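Local coordinates for PAC2 family protein (Mycobacterium tuberculosis, PDB 2WAM) that is of unknown function but belongs to the PAC2 family and represents a duplicated gene family in actinobacteria, at residues V295-V298 / V299-L302. Sequence-based numbering, arbitrary orientation.
Sequences VAQV and VAAL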
loop_
_atom_site.group_PDB
_atom_site.type_symbol
_atom_site.label_atom_id
_atom_site.label_comp_id
_atom_site.label_asym_id
_atom_site.label_seq_id
_atom_site.Cartn_x
_atom_site.Cartn_y
_atom_site.Cartn_z
ATOM N N VAL A 295 43.157 14.501 -37.886
ATOM C CA VAL A 295 42.079 15.136 -37.136
ATOM C C VAL A 295 42.133 16.635 -37.379
ATOM O O VAL A 295 41.118 17.322 -37.329
ATOM C CB VAL A 295 42.172 14.845 -35.628
ATOM C CG1 VAL A 295 40.815 15.060 -34.959
ATOM C CG2 VAL A 295 42.649 13.426 -35.397
ATOM N N ALA A 296 43.328 17.135 -37.658
ATOM C CA ALA A 296 43.489 18.542 -37.982
ATOM C C ALA A 296 42.694 18.903 -39.236
ATOM O O ALA A 296 42.263 20.044 -39.394
ATOM C CB ALA A 296 44.967 18.888 -38.151
ATOM N N GLN A 297 42.494 17.928 -40.120
ATOM C CA GLN A 297 41.744 18.166 -41.350
ATOM C C GLN A 297 40.240 18.086 -41.122
ATOM O O GLN A 297 39.488 18.955 -41.568
ATOM C CB GLN A 297 42.172 17.197 -42.458
ATOM C CG GLN A 297 43.590 17.420 -42.943
ATOM C CD GLN A 297 43.959 18.895 -42.982
ATOM O OE1 GLN A 297 43.244 19.714 -43.564
ATOM N NE2 GLN A 297 45.082 19.241 -42.357
ATOM N N VAL A 298 39.807 17.032 -40.441
ATOM C CA VAL A 298 38.413 16.897 -40.049
ATOM C C VAL A 298 37.918 18.220 -39.482
ATOM O O VAL A 298 36.894 18.753 -39.913
ATOM C CB VAL A 298 38.254 15.815 -38.962
ATOM C CG1 VAL A 298 36.816 15.752 -38.459
ATOM C CG2 VAL A 298 38.711 14.469 -39.490
ATOM N N VAL A 299 38.671 18.743 -38.515
ATOM C CA VAL A 299 38.308 19.963 -37.804
ATOM C C VAL A 299 38.259 21.150 -38.761
ATOM O O VAL A 299 37.254 21.860 -38.836
ATOM C CB VAL A 299 39.296 20.251 -36.638
ATOM C CG1 VAL A 299 39.118 21.665 -36.104
ATOM C CG2 VAL A 299 39.124 19.228 -35.516
ATOM N N ALA A 300 39.347 21.350 -39.501
ATOM C CA ALA A 300 39.426 22.424 -40.490
ATOM C C ALA A 300 38.241 22.380 -41.457
ATOM O O ALA A 300 37.637 23.410 -41.761
ATOM C CB ALA A 300 40.737 22.349 -41.241
ATOM N N ALA A 301 37.908 21.185 -41.928
ATOM C CA ALA A 301 36.721 21.001 -42.755
ATOM C C ALA A 301 35.462 21.511 -42.053
ATOM O O ALA A 301 34.645 22.207 -42.665
ATOM C CB ALA A 301 36.557 19.543 -43.135
ATOM N N LEU A 302 35.305 21.159 -40.777
ATOM C CA LEU A 302 34.157 21.612 -39.989
ATOM C C LEU A 302 34.129 23.138 -39.868
ATOM O O LEU A 302 33.085 23.768 -40.035
ATOM C CB LEU A 302 34.172 20.988 -38.594
ATOM C CG LEU A 302 33.761 19.530 -38.422
ATOM C CD1 LEU A 302 34.206 19.021 -37.053
ATOM C CD2 LEU A 302 32.258 19.383 -38.603
#
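L302 meets V298 one turn back in the alpha-helix 293-315, where four successive backbone hydrogen bonds, each from the N-H of residue i+4 to the O of residue i, tie residues 295-298 to 299-302. Followed outward, the leucine first brings CB to 3.8 Å from V298 O, the carbonyl that already accepts the L302 N-H. CG comes next, 3.6 Å from the same V298 O; with CG anti to its own carbonyl carbon (chi1 -76°), the branch lies back toward the preceding turn. At the tip, CD1 stays 3.9 Å from V298 O and touches V298 CG1 loosely at 4.4 Å. The long branched leucine suits this buried place, for it also packs on the loop residues A184 and Y244. V299, buried too, touches the same tyrosine, and its compact beta-branch hugs the helix: CG2 sits beside its own backbone N, 3.3 Å from V295 O. Alanines suit the partly exposed flank, since a lone methyl adds little bulk to the turn. Q297 is exposed, which suits a polar side chain; its folded chain brings OE1 to 4.3 Å from A300 CB. Its carbonyl holds A301 by a nearly straight bond: A301 N lies 2.8 Å from Q297 O, with an N-H...O angle of 172°.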